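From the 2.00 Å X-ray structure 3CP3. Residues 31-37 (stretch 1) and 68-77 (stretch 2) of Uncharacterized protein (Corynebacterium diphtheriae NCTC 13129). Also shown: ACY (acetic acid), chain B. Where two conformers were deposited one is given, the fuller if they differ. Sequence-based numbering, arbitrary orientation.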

# COMPACT_ATOMS: atom_id res chain seq x y z
N ARG A 31 -2.33 -2.27 -4.89
CA ARG A 31 -1.81 -0.92 -4.72
C ARG A 31 -0.49 -0.78 -5.42
O ARG A 31 0.41 -1.60 -5.25
CB ARG A 31 -1.57 -0.68 -3.22
CG ARG A 31 -2.91 -0.78 -2.47
CD ARG A 31 -2.82 -1.06 -1.05
NE ARG A 31 -4.19 -1.33 -0.64
CZ ARG A 31 -4.66 -2.56 -0.54
NH1 ARG A 31 -3.83 -3.62 -0.67
NH2 ARG A 31 -5.94 -2.70 -0.20
N LEU A 32 -0.37 0.29 -6.21
CA LEU A 32 0.87 0.54 -6.87
C LEU A 32 1.67 1.56 -6.06
O LEU A 32 1.16 2.64 -5.74
CB LEU A 32 0.60 1.08 -8.27
CG LEU A 32 1.84 1.16 -9.15
CD1 LEU A 32 2.31 -0.19 -9.70
CD2 LEU A 32 1.55 2.11 -10.30
N VAL A 33 2.95 1.26 -5.80
CA VAL A 33 3.74 2.25 -5.15
C VAL A 33 4.71 2.81 -6.16
O VAL A 33 5.51 2.06 -6.75
CB VAL A 33 4.53 1.67 -3.95
CG1 VAL A 33 5.33 2.75 -3.30
CG2 VAL A 33 3.53 1.03 -2.94
N VAL A 34 4.67 4.13 -6.30
CA VAL A 34 5.49 4.80 -7.28
C VAL A 34 6.35 5.85 -6.64
O VAL A 34 6.13 6.23 -5.47
CB VAL A 34 4.63 5.52 -8.36
CG1 VAL A 34 3.73 4.52 -9.07
CG2 VAL A 34 3.78 6.62 -7.70
N HIS A 35 7.35 6.26 -7.38
CA HIS A 35 8.23 7.28 -6.91
C HIS A 35 8.87 8.05 -7.97
O HIS A 35 9.21 7.51 -9.03
CB HIS A 35 9.29 6.76 -5.93
CG HIS A 35 10.33 5.87 -6.52
ND1 HIS A 35 10.07 4.57 -6.91
CD2 HIS A 35 11.66 6.05 -6.69
CE1 HIS A 35 11.19 4.00 -7.33
NE2 HIS A 35 12.16 4.89 -7.23
N ARG A 36 9.02 9.36 -7.73
CA ARG A 36 9.93 10.20 -8.51
C ARG A 36 10.97 10.71 -7.50
O ARG A 36 10.69 11.59 -6.66
CB ARG A 36 9.19 11.33 -9.23
CG ARG A 36 10.07 12.29 -10.06
CD ARG A 36 9.24 13.45 -10.66
NE ARG A 36 10.09 14.56 -11.13
CZ ARG A 36 9.67 15.58 -11.88
NH1 ARG A 36 8.40 15.63 -12.29
NH2 ARG A 36 10.52 16.53 -12.25
N LYS A 37 12.15 10.09 -7.55
CA LYS A 37 13.21 10.23 -6.53
C LYS A 37 12.67 9.82 -5.17
O LYS A 37 12.20 8.67 -5.00
CB LYS A 37 13.85 11.65 -6.52
CG LYS A 37 14.45 12.10 -7.85
CD LYS A 37 15.27 13.39 -7.69
CE LYS A 37 15.62 14.03 -9.03
NZ LYS A 37 16.42 15.31 -8.85
N LEU A 68 -1.98 9.73 -12.43
CA LEU A 68 -1.52 8.89 -11.34
C LEU A 68 -0.24 8.13 -11.68
O LEU A 68 0.71 8.19 -10.89
CB LEU A 68 -2.61 7.90 -10.93
CG LEU A 68 -3.89 8.44 -10.29
CD1 LEU A 68 -5.02 7.43 -10.49
CD2 LEU A 68 -3.65 8.74 -8.82
N PHE A 69 -0.23 7.38 -12.79
CA PHE A 69 1.03 6.78 -13.31
C PHE A 69 1.45 7.51 -14.58
O PHE A 69 0.81 7.39 -15.59
CB PHE A 69 0.93 5.25 -13.54
CG PHE A 69 2.28 4.59 -13.90
CD1 PHE A 69 3.27 4.41 -12.93
CD2 PHE A 69 2.56 4.20 -15.21
CE1 PHE A 69 4.49 3.86 -13.23
CE2 PHE A 69 3.78 3.65 -15.53
CZ PHE A 69 4.75 3.47 -14.53
N SER A 70 2.51 8.30 -14.46
CA SER A 70 2.98 9.22 -15.49
C SER A 70 4.37 8.74 -15.95
O SER A 70 5.06 8.10 -15.19
CB SER A 70 3.15 10.57 -14.83
OG SER A 70 2.42 11.56 -15.50
N VAL A 71 4.79 9.09 -17.18
CA VAL A 71 6.13 8.67 -17.63
C VAL A 71 7.30 9.22 -16.81
O VAL A 71 8.42 8.69 -16.88
CB VAL A 71 6.36 8.84 -19.19
CG1 VAL A 71 5.48 7.83 -19.97
CG2 VAL A 71 6.13 10.26 -19.64
N ASN A 72 7.05 10.29 -16.02
CA ASN A 72 8.13 10.87 -15.19
C ASN A 72 8.32 10.20 -13.86
O ASN A 72 9.28 10.47 -13.17
CB ASN A 72 8.00 12.40 -14.98
CG ASN A 72 6.61 12.82 -14.50
OD1 ASN A 72 6.11 12.34 -13.49
ND2 ASN A 72 6.02 13.75 -15.23
N LEU A 73 7.38 9.33 -13.49
CA LEU A 73 7.61 8.42 -12.36
C LEU A 73 8.64 7.38 -12.80
O LEU A 73 8.75 7.04 -13.97
CB LEU A 73 6.32 7.74 -11.91
CG LEU A 73 5.09 8.64 -11.62
CD1 LEU A 73 3.86 7.77 -11.40
CD2 LEU A 73 5.36 9.46 -10.40
N ASN A 74 9.46 6.95 -11.88
CA ASN A 74 10.36 5.87 -12.20
C ASN A 74 9.53 4.66 -12.74
O ASN A 74 8.42 4.42 -12.27
CB ASN A 74 11.08 5.54 -10.93
CG ASN A 74 12.39 4.89 -11.14
OD1 ASN A 74 12.46 3.84 -11.74
ND2 ASN A 74 13.42 5.45 -10.54
N SER A 75 10.07 3.89 -13.67
CA SER A 75 9.38 2.66 -14.08
C SER A 75 9.44 1.61 -12.97
O SER A 75 8.63 0.67 -12.93
CB SER A 75 9.97 2.13 -15.41
OG SER A 75 11.28 1.57 -15.19
N ASP A 76 10.33 1.82 -11.99
CA ASP A 76 10.52 0.89 -10.88
C ASP A 76 9.42 1.13 -9.83
O ASP A 76 9.25 2.26 -9.32
CB ASP A 76 11.94 1.11 -10.26
CG ASP A 76 12.25 0.18 -9.08
OD1 ASP A 76 11.93 -1.03 -9.09
OD2 ASP A 76 12.90 0.69 -8.14
N VAL A 77 8.67 0.07 -9.54
CA VAL A 77 7.45 0.16 -8.73
C VAL A 77 7.39 -1.01 -7.76
O VAL A 77 8.12 -2.02 -7.91
CB VAL A 77 6.12 0.15 -9.59
CG1 VAL A 77 6.00 1.40 -10.47
CG2 VAL A 77 5.96 -1.13 -10.46
C ACY B . -6.63 -5.91 -1.40
O ACY B . -5.65 -5.99 -2.17
OXT ACY B . -7.81 -6.16 -1.75
CH3 ACY B . -6.39 -5.49 0.04
O HOH W 1 7.80 4.43 -9.61
O HOH W 2 13.04 8.19 -9.55

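The contact joins an edge of the 31-36 strand to a segment that is mostly loop and whose end, Asp76 and Val77, is strand. Direct backbone pairing is sparse, so side-chain conformation and water carry much of the fit. The one direct hydrogen bond across the stretches runs from Asn74 N to His35 O, 2.9 Å long with an angle of 159° at the hydrogen. Farther along, Val77 CA approaches Val33 O at 3.4 Å, a CA-H...O contact. Between these points the chains are too far apart to pair directly, and water 1 fills the gap: it accepts from His35 N at 2.9 Å and lies 2.7 Å from Asn74 O and 2.6 Å from Asp76 O, within hydrogen-bonding reach of both carbonyls.

His35 is the most instructive side chain. Its CA-to-CB bond points away from the second stretch, yet chi1 of 69° (p) with chi2 of -73° brings the imidazole back over the loop. One ring face then receives Asn74 CB, 4.0 Å from the ring centroid and only 16° off the normal, a CH-pi contact. The ring also packs against Asp76, with His35 CE1 3.3 Å from Asp76 O. His35 ND1 is 3.4 Å from that same Asp76 O, but the angle is poor and this is not a hydrogen bond; packing, rather than a polar link between the ring and the second stretch, is what the geometry supports here.

Asn74 points its CA-to-CB bond toward the strand, and its t rotamer (chi1 -156°) lets the amide work in two directions. Asn74 OD1 accepts from Asp76 N at 2.9 Å, bracing the backbone just ahead of Val77, while Asn74 ND2 donates to water 2 at 2.9 Å. That water also accepts from Lys37 N at 2.9 Å, so the side chain reaches the backbone beyond the end of the first strand. A single residue thus supplies a backbone donor, a methylene for the ring face and an amide that ties both stretches.

The apolar part lies around Val34. In the m rotamer, its CG1 is 3.9 Å from Phe69 CD1 and 4.1 Å from Val77 CG1, and its CB lies 3.9 Å from Leu73 CD1. Phe69 has a sideways CA-to-CB bond, but chi1 near t carries the ring inward, and its edge meets Val34. Leu32, t at chi1 and p at chi2, splits its methyls between two neighbours: CD2 is 3.9 Å from Phe69 CD1, and CD1 is 3.8 Å from Val77 CB.

A type I turn from Ser70 to Leu73, closed by Leu73 N to Ser70 O at 3.1 Å, leads into this packing. At the exposed margin, Arg36 extends through t rotamers, its CG 3.7 Å from Asn72 O. The design lesson is economical: one direct backbone hydrogen bond, two bridging waters, and, at His35 and Phe69, rotamers that bring in side chains whose CA-to-CB bonds do not aim at the partner.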